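Local atomic coordinates of beta-fructofuranosidase, insoluble isoenzyme CWINV1 (Arabidopsis thaliana, PDB entry 2OXB), a protein that hydrolyses sucrose and 1-kestose, and less readily neokestose and levan, releasing terminal non-reducing beta-fructofuranoside residues as a secreted invertase of the plant cell wall. Residues 102-107 and 127-132; 142-147 and 159-164; 148-153 and 216-220; 167-173 and 187-193. The protein carries 1 engineered substitution. All coordinates share one frame; numbering follows the deposited sequence.

In the fold
All four contacts lie in the beta-propeller of this family 32 glycoside hydrolase, and contact 2, whose Asp145 grips the fructose of the bound sucrose, touches each of the others. Between centres, contact 1 is about 11 Å from contact 2, contact 4 about 9 Å and contact 3 about 18 Å. Contact 1 meets contact 2 where Gln103 OE1 lies 2.5 Å from Phe143 N, a probable hydrogen bond. At its nearest atoms, the side chain of Gln103 is about 7 Å from the bound FRU (beta-D-fructofuranose). Contact 4 continues the same sheet, strand 168-176 pairing with 157-165 through Ile161 N and Ile172 O, 2.7 Å apart. Contact 3 is more remote, though its Trp150 still packs on Val159 and Ile160.

Contact 1. Residues 102-107 and 127-132; sequences QQVQNI and NPLMAP
Gln105 pairs with Met130 in a single antiparallel hydrogen-bonded bridge, part of a classic beta bulge in 127-132, where Leu129 and Met130 both face Gln105 of strand 103-110 in a four-stranded antiparallel propeller sheet. Three backbone bonds form it: Gln105 N gives to Met130 O at 2.8 Å, while Gln105 O accepts Leu129 N at 2.7 Å and, weakly, Met130 N. A side-chain amide continues the pairing beyond the bulge. With CG of Asn127 placed beside its own N, opposite the carbonyl carbon (chi1 -65°), OD1 takes Ile107 N at 3.0 Å, the donor standing 58° above the amide carbonyl plane; ND2 meets Ile107 O at 2.7 Å, in that carbonyl's plane and on a lone pair. Neighbouring Asn106 turns its ND2 to Phe72 O. The apolar contacts fall on two patches. Val104 CB lies 3.5 Å from Pro128 CB, the proline following a cis peptide. Val104 CG1 touches Ala131 CB. Farther along, one methyl of Leu129, CD2, lies 3.5 Å from Ile107 CB.

Contact 2. Residues 142-147 and 159-164; sequences SFRDPT and VIIGSK. With FRU (beta-D-fructofuranose), chain B; NAG (2-acetamido-2-deoxy-beta-D-glucopyranose), chain E.
Arg144 and Gly162 form a single antiparallel hydrogen-bonded bridge, with Gly162 N giving to Arg144 O at 3.0 Å, and Thr147 N reaches Ile160 O farther along in a nearly straight bond (165°). At the other end Ser163 OG donates to Ser142 O at 2.7 Å, in the carbonyl plane and on a lone pair; the same hydroxyl lies at the edge of the Phe143 ring. That ring, its CG anti to the backbone N (chi1 179°), crosses Ile161 obliquely, CD1 lying against CG2, while Thr147 CG2 rests on Ile160 CG1. Arg144, Asp145 and Pro146 make up the Arg-Asp-Pro motif of the family 32 active site. The Asp145 carboxylate straddles two sugar hydroxyls: fructose O4 gives to OD1 and fructose O3 to OD2, each at 2.9 Å, and Cys200 N also binds OD2. Arg144 bends at chi2 and chi3, laying CD near fructose O3. Lys164 NZ gives to O7 of the N-acetylglucosamine of the Asn139 glycan at 2.6 Å, and Lys164 CG packs on Ser142 CB. Replacing Lys164 by an alanine would probably leave that O7 without its charged donor and Ser142 CB without the chain packed on it.

Contact 3. Residues 148-153 and 216-220; sequences TAWLGQ and TSSFG
Leu151 N donates to Ser217 OG at 3.2 Å, a hydrogen bond joining two loops that run almost in the same direction, 15° apart. In Ser217, chi1 of -63° turns OG away from the carbonyl carbon and up against Trp150 CA as well. Next to it Trp150 CB lies 3.4 Å from Thr216 O, and the CG2 methyl of Thr216 approaches both that CB and Thr148 CG2, the two methyls 4.3 Å apart. Farther along, the Phe219 ring receives two neighbours obliquely: its CE2 is 3.9 Å from Gly152 O, while CD1 meets Gln153 CG, the glutamine chain crossing at about a right angle. Behind this layer the Trp150 indole leads away to Phe203, whose ring it meets with planes at about 45°, and the Trp150 backbone bonds to Arg158. Ala149 N gives to Thr83 OG1. The arrangement is loop packing of the beta-propeller: the chain leading into strand 157-165 rests on the connection between strands 201-207 and 226-234.

Contact 4. Residues 167-173 and 187-193; sequences RRGLAIT and EPLHYDD
Arg168 and Asp193 form a salt bridge, NH1 to OD1 at 2.9 Å, with the guanidinium and carboxylate planes turned 81° apart. The arginine chain, extended from CG to NE with CG anti to N (chi1 -166°), also lays its guanidinium flat over one face of Tyr191, planes 18° apart and centres 4.3 Å apart, an off-centre cation-pi stack. A leucine in place of Arg168 would probably leave the Asp193 carboxylate without its cation and strip the stacked charge from the tyrosine face. Asp192 N gives to Gly169 O at 3.0 Å, returned only weakly by Gly169 N, and Leu189 N reaches Ala171 O at 3.3 Å. Asp192 OD2 accepts Met262 N. Packing comes from Leu170 and Tyr191, a non-hydrogen-bonded pair with CB atoms 3.5 Å apart, and from Leu170 CB against Pro188 CB. Thr173 sets its CG2 on Glu187 O while OG1 turns to Val159 O. The segments form the open end of a beta hairpin, strand 182-192 at the propeller sheet's edge and 168-176 in its middle.

Contact 1. Residues 102-107 and 127-132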
loop_
_atom_site.group_PDB
_atom_site.type_symbol
_atom_site.label_atom_id
_atom_site.label_comp_id
_atom_site.label_asym_id
_atom_site.label_seq_id
_atom_site.Cartn_x
_atom_site.Cartn_y
_atom_site.Cartn_z
ATOM N N GLN A 102 -3.124 25.250 -13.037
ATOM C CA GLN A 102 -3.027 24.221 -14.073
ATOM C C GLN A 102 -1.824 23.321 -13.802
ATOM O O GLN A 102 -0.683 23.779 -13.726
ATOM C CB GLN A 102 -2.935 24.854 -15.472
ATOM C CG GLN A 102 -1.527 25.038 -16.020
ATOM C CD GLN A 102 -1.495 25.817 -17.333
ATOM O OE1 GLN A 102 -2.338 25.620 -18.208
ATOM N NE2 GLN A 102 -0.506 26.687 -17.477
ATOM N N GLN A 103 -2.097 22.033 -13.646
ATOM C CA GLN A 103 -1.070 21.047 -13.344
ATOM C C GLN A 103 0.124 20.936 -14.269
ATOM O O GLN A 103 0.068 20.275 -15.314
ATOM C CB GLN A 103 -1.709 19.680 -13.200
ATOM C CG GLN A 103 -2.521 19.573 -11.956
ATOM C CD GLN A 103 -3.597 18.562 -12.104
ATOM O OE1 GLN A 103 -3.388 17.516 -12.721
ATOM N NE2 GLN A 103 -4.766 18.845 -11.533
ATOM N N VAL A 104 1.214 21.567 -13.846
ATOM C CA VAL A 104 2.460 21.545 -14.594
ATOM C C VAL A 104 3.453 20.622 -13.893
ATOM O O VAL A 104 3.303 20.312 -12.715
ATOM C CB VAL A 104 3.078 22.958 -14.701
ATOM C CG1 VAL A 104 2.224 23.829 -15.589
ATOM C CG2 VAL A 104 3.191 23.579 -13.321
ATOM N N GLN A 105 4.459 20.186 -14.640
ATOM C CA GLN A 105 5.490 19.305 -14.121
ATOM C C GLN A 105 6.792 20.044 -13.982
ATOM O O GLN A 105 7.272 20.648 -14.939
ATOM C CB GLN A 105 5.694 18.117 -15.050
ATOM C CG GLN A 105 4.444 17.323 -15.218
ATOM C CD GLN A 105 3.866 16.909 -13.883
ATOM O OE1 GLN A 105 2.667 16.667 -13.769
ATOM N NE2 GLN A 105 4.720 16.817 -12.862
ATOM N N ASN A 106 7.362 19.957 -12.783
ATOM C CA ASN A 106 8.606 20.620 -12.444
ATOM C C ASN A 106 9.641 19.649 -11.938
ATOM O O ASN A 106 9.293 18.583 -11.435
ATOM C CB ASN A 106 8.331 21.656 -11.368
ATOM C CG ASN A 106 7.211 22.573 -11.756
ATOM O OD1 ASN A 106 7.285 23.242 -12.783
ATOM N ND2 ASN A 106 6.155 22.602 -10.952
ATOM N N ILE A 107 10.909 20.037 -12.055
ATOM C CA ILE A 107 12.024 19.214 -11.594
ATOM C C ILE A 107 12.769 19.939 -10.466
ATOM O O ILE A 107 12.787 21.171 -10.417
ATOM C CB ILE A 107 13.005 18.903 -12.761
ATOM C CG1 ILE A 107 14.021 17.840 -12.336
ATOM C CG2 ILE A 107 13.738 20.157 -13.184
ATOM C CD1 ILE A 107 14.983 17.405 -13.450
ATOM N N ASN A 127 11.705 25.376 -15.053
ATOM C CA ASN A 127 10.429 24.725 -14.750
ATOM C C ASN A 127 9.240 25.600 -15.155
ATOM O O ASN A 127 9.309 26.834 -15.085
ATOM C CB ASN A 127 10.322 24.379 -13.264
ATOM C CG ASN A 127 11.339 23.345 -12.831
ATOM O OD1 ASN A 127 11.697 22.468 -13.601
ATOM N ND2 ASN A 127 11.796 23.438 -11.588
ATOM N N PRO A 128 8.126 24.973 -15.586
ATOM C CA PRO A 128 7.884 23.530 -15.737
ATOM C C PRO A 128 8.480 22.918 -17.003
ATOM O O PRO A 128 8.540 23.577 -18.037
ATOM C CB PRO A 128 6.363 23.450 -15.758
ATOM C CG PRO A 128 6.015 24.673 -16.551
ATOM C CD PRO A 128 6.888 25.723 -15.877
ATOM N N LEU A 129 8.898 21.656 -16.911
ATOM C CA LEU A 129 9.476 20.923 -18.044
ATOM C C LEU A 129 8.366 20.372 -18.940
ATOM O O LEU A 129 8.552 20.157 -20.146
ATOM C CB LEU A 129 10.351 19.760 -17.547
ATOM C CG LEU A 129 11.817 20.014 -17.159
ATOM C CD1 LEU A 129 11.958 21.364 -16.498
ATOM C CD2 LEU A 129 12.313 18.910 -16.240
ATOM N N MET A 130 7.208 20.142 -18.339
ATOM C CA MET A 130 6.073 19.618 -19.075
ATOM C C MET A 130 4.805 20.311 -18.620
ATOM O O MET A 130 4.556 20.454 -17.430
ATOM C CB MET A 130 5.972 18.111 -18.850
ATOM C CG MET A 130 7.176 17.359 -19.373
ATOM S SD MET A 130 7.322 15.727 -18.652
ATOM C CE MET A 130 8.823 15.916 -17.680
ATOM N N ALA A 131 4.001 20.751 -19.572
ATOM C CA ALA A 131 2.778 21.428 -19.215
ATOM C C ALA A 131 1.701 21.252 -20.267
ATOM O O ALA A 131 1.988 21.134 -21.458
ATOM C CB ALA A 131 3.062 22.902 -19.008
ATOM N N PRO A 132 0.438 21.215 -19.834
ATOM C CA PRO A 132 -0.666 21.059 -20.777
ATOM C C PRO A 132 -0.838 22.375 -21.525
ATOM O O PRO A 132 -0.877 23.434 -20.906
ATOM C CB PRO A 132 -1.842 20.722 -19.868
ATOM C CG PRO A 132 -1.531 21.492 -18.629
ATOM C CD PRO A 132 -0.050 21.248 -18.446
#

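Contact 2. Residues 142-147 and 159-164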
loop_
_atom_site.group_PDB
_atom_site.type_symbol
_atom_site.label_atom_id
_atom_site.label_comp_id
_atom_site.label_asym_id
_atom_site.label_seq_id
_atom_site.Cartn_x
_atom_site.Cartn_y
_atom_site.Cartn_z
ATOM N N SER A 142 -5.958 17.843 -14.846
ATOM C CA SER A 142 -5.813 16.402 -14.766
ATOM C C SER A 142 -4.542 15.936 -15.464
ATOM O O SER A 142 -4.598 15.134 -16.394
ATOM C CB SER A 142 -7.038 15.711 -15.371
ATOM O OG SER A 142 -7.810 15.090 -14.344
ATOM N N PHE A 143 -3.400 16.440 -14.991
ATOM C CA PHE A 143 -2.073 16.115 -15.539
ATOM C C PHE A 143 -1.013 16.181 -14.430
ATOM O O PHE A 143 -0.151 17.071 -14.417
ATOM C CB PHE A 143 -1.710 17.105 -16.657
ATOM C CG PHE A 143 -0.355 16.874 -17.269
ATOM C CD1 PHE A 143 -0.015 15.632 -17.800
ATOM C CD2 PHE A 143 0.560 17.908 -17.360
ATOM C CE1 PHE A 143 1.222 15.427 -18.422
ATOM C CE2 PHE A 143 1.798 17.716 -17.979
ATOM C CZ PHE A 143 2.126 16.473 -18.511
ATOM N N ARG A 144 -1.071 15.225 -13.511
ATOM C CA ARG A 144 -0.144 15.213 -12.398
ATOM C C ARG A 144 0.344 13.821 -12.018
ATOM O O ARG A 144 -0.031 12.818 -12.634
ATOM C CB ARG A 144 -0.799 15.878 -11.170
ATOM C CG ARG A 144 -1.436 14.919 -10.154
ATOM C CD ARG A 144 -2.833 14.446 -10.523
ATOM N NE ARG A 144 -3.847 15.478 -10.337
ATOM C CZ ARG A 144 -5.137 15.301 -10.578
ATOM N NH1 ARG A 144 -5.563 14.134 -11.014
ATOM N NH2 ARG A 144 -5.994 16.289 -10.390
ATOM N N ASP A 145 1.198 13.791 -10.996
ATOM C CA ASP A 145 1.753 12.566 -10.452
ATOM C C ASP A 145 2.726 11.825 -11.338
ATOM O O ASP A 145 2.483 10.691 -11.736
ATOM C CB ASP A 145 0.619 11.651 -10.040
ATOM C CG ASP A 145 -0.305 12.315 -9.067
ATOM O OD1 ASP A 145 0.127 13.311 -8.456
ATOM O OD2 ASP A 145 -1.449 11.850 -8.908
ATOM N N PRO A 146 3.853 12.470 -11.661
ATOM C CA PRO A 146 4.878 11.857 -12.507
ATOM C C PRO A 146 5.632 10.780 -11.746
ATOM O O PRO A 146 5.990 10.939 -10.575
ATOM C CB PRO A 146 5.772 13.034 -12.883
ATOM C CG PRO A 146 5.685 13.910 -11.673
ATOM C CD PRO A 146 4.206 13.861 -11.327
ATOM N N THR A 147 5.860 9.675 -12.435
ATOM C CA THR A 147 6.565 8.523 -11.895
ATOM C C THR A 147 8.072 8.727 -11.961
ATOM O O THR A 147 8.571 9.763 -12.398
ATOM C CB THR A 147 6.286 7.283 -12.739
ATOM O OG1 THR A 147 6.938 7.429 -14.010
ATOM C CG2 THR A 147 4.820 7.108 -12.956
ATOM N N VAL A 159 9.170 8.537 -18.938
ATOM C CA VAL A 159 8.406 8.721 -17.706
ATOM C C VAL A 159 6.939 8.855 -18.110
ATOM O O VAL A 159 6.635 9.141 -19.268
ATOM C CB VAL A 159 8.834 9.990 -16.925
ATOM C CG1 VAL A 159 8.345 11.253 -17.624
ATOM C CG2 VAL A 159 8.287 9.925 -15.510
ATOM N N ILE A 160 6.029 8.627 -17.171
ATOM C CA ILE A 160 4.613 8.733 -17.480
ATOM C C ILE A 160 3.880 9.585 -16.454
ATOM O O ILE A 160 4.277 9.674 -15.288
ATOM C CB ILE A 160 3.957 7.354 -17.533
ATOM C CG1 ILE A 160 4.260 6.595 -16.245
ATOM C CG2 ILE A 160 4.440 6.590 -18.777
ATOM C CD1 ILE A 160 3.535 5.284 -16.124
ATOM N N ILE A 161 2.802 10.217 -16.892
ATOM C CA ILE A 161 2.035 11.067 -16.002
ATOM C C ILE A 161 0.597 10.612 -16.031
ATOM O O ILE A 161 0.158 10.012 -17.003
ATOM C CB ILE A 161 2.142 12.549 -16.427
ATOM C CG1 ILE A 161 3.601 13.002 -16.338
ATOM C CG2 ILE A 161 1.306 13.423 -15.517
ATOM C CD1 ILE A 161 4.466 12.488 -17.458
ATOM N N GLY A 162 -0.133 10.892 -14.964
ATOM C CA GLY A 162 -1.513 10.466 -14.913
ATOM C C GLY A 162 -2.492 11.501 -15.421
ATOM O O GLY A 162 -2.539 12.627 -14.916
ATOM N N SER A 163 -3.267 11.132 -16.436
ATOM C CA SER A 163 -4.277 12.038 -16.974
ATOM C C SER A 163 -5.621 11.350 -17.201
ATOM O O SER A 163 -5.927 10.325 -16.589
ATOM C CB SER A 163 -3.797 12.690 -18.278
ATOM O OG SER A 163 -2.886 13.743 -18.008
ATOM N N LYS A 164 -6.419 11.939 -18.080
ATOM C CA LYS A 164 -7.732 11.417 -18.412
ATOM C C LYS A 164 -8.304 12.255 -19.552
ATOM O O LYS A 164 -8.164 13.483 -19.574
ATOM C CB LYS A 164 -8.659 11.498 -17.191
ATOM C CG LYS A 164 -8.735 12.897 -16.573
ATOM C CD LYS A 164 -9.576 12.955 -15.290
ATOM C CE LYS A 164 -11.081 12.844 -15.548
ATOM N NZ LYS A 164 -11.634 13.981 -16.348
HETATM C C1 FRU B . -3.968 11.457 -4.259
HETATM C C2 FRU B . -3.950 12.902 -4.772
HETATM C C3 FRU B . -2.940 13.072 -5.924
HETATM C C4 FRU B . -2.453 14.484 -5.764
HETATM C C5 FRU B . -2.540 14.664 -4.249
HETATM C C6 FRU B . -3.075 16.016 -3.820
HETATM O O1 FRU B . -4.457 10.563 -5.243
HETATM O O2 FRU B . -5.227 13.521 -5.171
HETATM O O3 FRU B . -3.511 12.885 -7.215
HETATM O O4 FRU B . -1.110 14.643 -6.233
HETATM O O5 FRU B . -3.430 13.684 -3.734
HETATM O O6 FRU B . -2.089 16.993 -4.105
HETATM C C1 NAG E . -11.577 18.510 -17.241
HETATM C C2 NAG E . -12.169 18.363 -15.826
HETATM C C3 NAG E . -13.395 19.279 -15.636
HETATM C C4 NAG E . -13.050 20.713 -16.035
HETATM C C5 NAG E . -12.484 20.715 -17.456
HETATM C C6 NAG E . -12.079 22.092 -17.916
HETATM C C7 NAG E . -12.090 16.338 -14.529
HETATM C C8 NAG E . -12.957 16.342 -13.277
HETATM N N2 NAG E . -12.557 16.985 -15.588
HETATM O O3 NAG E . -13.832 19.237 -14.281
HETATM O O4 NAG E . -14.207 21.528 -15.972
HETATM O O5 NAG E . -11.303 19.889 -17.525
HETATM O O6 NAG E . -10.702 22.308 -17.679
HETATM O O7 NAG E . -11.007 15.760 -14.534
#

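Contact 3. Residues 148-153 and 216-220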
loop_
_atom_site.group_PDB
_atom_site.type_symbol
_atom_site.label_atom_id
_atom_site.label_comp_id
_atom_site.label_asym_id
_atom_site.label_seq_id
_atom_site.Cartn_x
_atom_site.Cartn_y
_atom_site.Cartn_z
ATOM N N THR A 148 8.788 7.698 -11.534
ATOM C CA THR A 148 10.230 7.707 -11.592
ATOM C C THR A 148 10.523 7.550 -13.080
ATOM O O THR A 148 9.700 7.017 -13.841
ATOM C CB THR A 148 10.824 6.503 -10.825
ATOM O OG1 THR A 148 10.573 6.650 -9.424
ATOM C CG2 THR A 148 12.320 6.385 -11.069
ATOM N N ALA A 149 11.704 7.996 -13.487
ATOM C CA ALA A 149 12.104 7.933 -14.884
ATOM C C ALA A 149 13.094 6.807 -15.176
ATOM O O ALA A 149 14.038 6.570 -14.417
ATOM C CB ALA A 149 12.688 9.280 -15.306
ATOM N N TRP A 150 12.857 6.128 -16.297
ATOM C CA TRP A 150 13.678 5.017 -16.757
ATOM C C TRP A 150 14.217 5.298 -18.159
ATOM O O TRP A 150 13.471 5.686 -19.067
ATOM C CB TRP A 150 12.848 3.741 -16.769
ATOM C CG TRP A 150 11.680 3.792 -17.717
ATOM C CD1 TRP A 150 11.632 3.297 -18.995
ATOM C CD2 TRP A 150 10.377 4.340 -17.449
ATOM N NE1 TRP A 150 10.384 3.494 -19.528
ATOM C CE2 TRP A 150 9.593 4.130 -18.605
ATOM C CE3 TRP A 150 9.798 4.982 -16.345
ATOM C CZ2 TRP A 150 8.256 4.539 -18.687
ATOM C CZ3 TRP A 150 8.472 5.390 -16.422
ATOM C CH2 TRP A 150 7.714 5.168 -17.585
ATOM N N LEU A 151 15.520 5.089 -18.312
ATOM C CA LEU A 151 16.253 5.309 -19.557
ATOM C C LEU A 151 15.637 4.646 -20.789
ATOM O O LEU A 151 14.643 5.121 -21.339
ATOM C CB LEU A 151 17.688 4.807 -19.383
ATOM C CG LEU A 151 18.699 5.174 -20.472
ATOM C CD1 LEU A 151 18.931 6.691 -20.456
ATOM C CD2 LEU A 151 20.012 4.420 -20.226
ATOM N N GLY A 152 16.254 3.551 -21.228
ATOM C CA GLY A 152 15.762 2.834 -22.387
ATOM C C GLY A 152 16.873 2.113 -23.119
ATOM O O GLY A 152 18.019 2.091 -22.663
ATOM N N GLN A 153 16.536 1.508 -24.254
ATOM C CA GLN A 153 17.530 0.808 -25.053
ATOM C C GLN A 153 18.354 1.873 -25.768
ATOM O O GLN A 153 19.112 1.575 -26.685
ATOM C CB GLN A 153 16.867 -0.120 -26.077
ATOM C CG GLN A 153 17.520 -1.513 -26.155
ATOM C CD GLN A 153 17.658 -2.049 -27.586
ATOM O OE1 GLN A 153 16.704 -2.033 -28.362
ATOM N NE2 GLN A 153 18.850 -2.539 -27.928
ATOM N N THR A 216 15.228 -0.045 -12.039
ATOM C CA THR A 216 14.160 0.598 -12.793
ATOM C C THR A 216 14.419 0.715 -14.289
ATOM O O THR A 216 13.480 0.835 -15.075
ATOM C CB THR A 216 13.849 2.006 -12.248
ATOM O OG1 THR A 216 13.770 1.963 -10.818
ATOM C CG2 THR A 216 12.505 2.497 -12.792
ATOM N N SER A 217 15.685 0.650 -14.687
ATOM C CA SER A 217 16.023 0.777 -16.096
ATOM C C SER A 217 16.519 -0.502 -16.787
ATOM O O SER A 217 17.101 -0.442 -17.873
ATOM C CB SER A 217 17.039 1.916 -16.271
ATOM O OG SER A 217 16.473 3.159 -15.883
ATOM N N SER A 218 16.267 -1.653 -16.168
ATOM C CA SER A 218 16.680 -2.949 -16.723
ATOM C C SER A 218 15.910 -3.299 -18.006
ATOM O O SER A 218 14.676 -3.302 -18.013
ATOM C CB SER A 218 16.454 -4.064 -15.694
ATOM O OG SER A 218 17.035 -3.749 -14.448
ATOM N N PHE A 219 16.632 -3.621 -19.079
ATOM C CA PHE A 219 15.984 -3.956 -20.350
ATOM C C PHE A 219 16.492 -5.245 -21.000
ATOM O O PHE A 219 17.676 -5.574 -20.912
ATOM C CB PHE A 219 16.141 -2.788 -21.327
ATOM C CG PHE A 219 17.555 -2.367 -21.522
ATOM C CD1 PHE A 219 18.362 -3.007 -22.459
ATOM C CD2 PHE A 219 18.110 -1.381 -20.714
ATOM C CE1 PHE A 219 19.704 -2.677 -22.588
ATOM C CE2 PHE A 219 19.449 -1.043 -20.831
ATOM C CZ PHE A 219 20.251 -1.695 -21.771
ATOM N N GLY A 220 15.571 -5.959 -21.648
ATOM C CA GLY A 220 15.877 -7.210 -22.325
ATOM C C GLY A 220 17.209 -7.914 -22.076
ATOM O O GLY A 220 18.144 -7.779 -22.872
#

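Contact 4. Residues 167-173 and 187-193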
loop_
_atom_site.group_PDB
_atom_site.type_symbol
_atom_site.label_atom_id
_atom_site.label_comp_id
_atom_site.label_asym_id
_atom_site.label_seq_id
_atom_site.Cartn_x
_atom_site.Cartn_y
_atom_site.Cartn_z
ATOM N N ARG A 167 -13.239 10.583 -19.370
ATOM C CA ARG A 167 -13.373 9.296 -18.691
ATOM C C ARG A 167 -12.349 8.256 -19.120
ATOM O O ARG A 167 -12.252 7.178 -18.520
ATOM C CB ARG A 167 -14.802 8.745 -18.848
ATOM C CG ARG A 167 -15.751 9.420 -17.880
ATOM C CD ARG A 167 -17.198 9.339 -18.287
ATOM N NE ARG A 167 -18.014 10.207 -17.440
ATOM C CZ ARG A 167 -17.944 11.539 -17.425
ATOM N NH1 ARG A 167 -17.094 12.186 -18.217
ATOM N NH2 ARG A 167 -18.729 12.232 -16.612
ATOM N N ARG A 168 -11.564 8.589 -20.138
ATOM C CA ARG A 168 -10.544 7.664 -20.630
ATOM C C ARG A 168 -9.236 7.802 -19.837
ATOM O O ARG A 168 -8.397 8.651 -20.145
ATOM C CB ARG A 168 -10.275 7.908 -22.125
ATOM C CG ARG A 168 -9.472 6.793 -22.841
ATOM C CD ARG A 168 -8.744 7.350 -24.076
ATOM N NE ARG A 168 -8.365 6.359 -25.100
ATOM C CZ ARG A 168 -9.231 5.634 -25.808
ATOM N NH1 ARG A 168 -10.540 5.757 -25.618
ATOM N NH2 ARG A 168 -8.790 4.808 -26.732
ATOM N N GLY A 169 -9.069 6.961 -18.819
ATOM C CA GLY A 169 -7.861 6.996 -18.007
ATOM C C GLY A 169 -6.615 6.546 -18.767
ATOM O O GLY A 169 -6.645 5.600 -19.558
ATOM N N LEU A 170 -5.501 7.221 -18.534
ATOM C CA LEU A 170 -4.277 6.852 -19.223
ATOM C C LEU A 170 -3.032 7.345 -18.491
ATOM O O LEU A 170 -3.124 7.889 -17.388
ATOM C CB LEU A 170 -4.315 7.378 -20.674
ATOM C CG LEU A 170 -5.009 8.720 -20.945
ATOM C CD1 LEU A 170 -4.436 9.786 -20.036
ATOM C CD2 LEU A 170 -4.805 9.132 -22.403
ATOM N N ALA A 171 -1.876 7.125 -19.116
ATOM C CA ALA A 171 -0.577 7.526 -18.582
ATOM C C ALA A 171 0.210 8.197 -19.696
ATOM O O ALA A 171 0.795 7.517 -20.531
ATOM C CB ALA A 171 0.177 6.296 -18.081
ATOM N N ILE A 172 0.231 9.521 -19.720
ATOM C CA ILE A 172 0.951 10.221 -20.775
ATOM C C ILE A 172 2.449 10.143 -20.586
ATOM O O ILE A 172 2.967 10.481 -19.526
ATOM C CB ILE A 172 0.559 11.700 -20.832
ATOM C CG1 ILE A 172 -0.937 11.819 -21.141
ATOM C CG2 ILE A 172 1.419 12.427 -21.878
ATOM C CD1 ILE A 172 -1.453 13.228 -21.091
ATOM N N THR A 173 3.162 9.716 -21.615
ATOM C CA THR A 173 4.601 9.616 -21.479
ATOM C C THR A 173 5.351 10.708 -22.224
ATOM O O THR A 173 4.885 11.228 -23.233
ATOM C CB THR A 173 5.092 8.235 -21.941
ATOM O OG1 THR A 173 6.508 8.272 -22.135
ATOM C CG2 THR A 173 4.398 7.818 -23.217
ATOM N N GLU A 187 1.534 8.744 -27.786
ATOM C CA GLU A 187 0.798 7.537 -27.382
ATOM C C GLU A 187 1.090 7.147 -25.915
ATOM O O GLU A 187 2.245 6.963 -25.529
ATOM C CB GLU A 187 1.139 6.358 -28.325
ATOM C CG GLU A 187 0.593 4.980 -27.868
ATOM C CD GLU A 187 0.972 3.808 -28.790
ATOM O OE1 GLU A 187 2.171 3.663 -29.142
ATOM O OE2 GLU A 187 0.065 3.012 -29.143
ATOM N N PRO A 188 0.041 7.010 -25.082
ATOM C CA PRO A 188 0.219 6.640 -23.671
ATOM C C PRO A 188 0.773 5.233 -23.524
ATOM O O PRO A 188 0.478 4.360 -24.332
ATOM C CB PRO A 188 -1.193 6.755 -23.114
ATOM C CG PRO A 188 -2.030 6.331 -24.285
ATOM C CD PRO A 188 -1.392 7.089 -25.422
ATOM N N LEU A 189 1.569 5.002 -22.493
ATOM C CA LEU A 189 2.112 3.672 -22.307
ATOM C C LEU A 189 0.947 2.697 -22.379
ATOM O O LEU A 189 1.053 1.624 -22.977
ATOM C CB LEU A 189 2.793 3.554 -20.951
ATOM C CG LEU A 189 3.440 2.195 -20.722
ATOM C CD1 LEU A 189 4.929 2.251 -21.049
ATOM C CD2 LEU A 189 3.226 1.801 -19.293
ATOM N N HIS A 190 -0.162 3.088 -21.756
ATOM C CA HIS A 190 -1.382 2.283 -21.746
ATOM C C HIS A 190 -2.570 3.188 -21.426
ATOM O O HIS A 190 -2.421 4.403 -21.358
ATOM C CB HIS A 190 -1.292 1.157 -20.705
ATOM C CG HIS A 190 -2.345 0.103 -20.871
ATOM N ND1 HIS A 190 -2.379 -0.751 -21.954
ATOM C CD2 HIS A 190 -3.442 -0.182 -20.134
ATOM C CE1 HIS A 190 -3.458 -1.510 -21.878
ATOM N NE2 HIS A 190 -4.121 -1.184 -20.785
ATOM N N TYR A 191 -3.743 2.591 -21.238
ATOM C CA TYR A 191 -4.957 3.333 -20.923
ATOM C C TYR A 191 -6.088 2.321 -20.759
ATOM O O TYR A 191 -5.946 1.159 -21.131
ATOM C CB TYR A 191 -5.297 4.312 -22.060
ATOM C CG TYR A 191 -5.763 3.640 -23.341
ATOM C CD1 TYR A 191 -7.096 3.250 -23.509
ATOM C CD2 TYR A 191 -4.856 3.331 -24.359
ATOM C CE1 TYR A 191 -7.510 2.565 -24.654
ATOM C CE2 TYR A 191 -5.263 2.647 -25.502
ATOM C CZ TYR A 191 -6.587 2.267 -25.642
ATOM O OH TYR A 191 -6.980 1.576 -26.764
ATOM N N ASP A 192 -7.207 2.769 -20.206
ATOM C CA ASP A 192 -8.367 1.911 -20.004
ATOM C C ASP A 192 -9.635 2.775 -20.063
ATOM O O ASP A 192 -9.665 3.864 -19.495
ATOM C CB ASP A 192 -8.266 1.195 -18.644
ATOM C CG ASP A 192 -7.347 -0.029 -18.676
ATOM O OD1 ASP A 192 -6.134 0.116 -18.905
ATOM O OD2 ASP A 192 -7.852 -1.149 -18.464
ATOM N N ASP A 193 -10.664 2.307 -20.768
ATOM C CA ASP A 193 -11.920 3.062 -20.877
ATOM C C ASP A 193 -12.883 2.680 -19.763
ATOM O O ASP A 193 -12.960 1.517 -19.371
ATOM C CB ASP A 193 -12.585 2.826 -22.243
ATOM C CG ASP A 193 -12.421 4.009 -23.191
ATOM O OD1 ASP A 193 -12.288 3.780 -24.412
ATOM O OD2 ASP A 193 -12.428 5.163 -22.714
#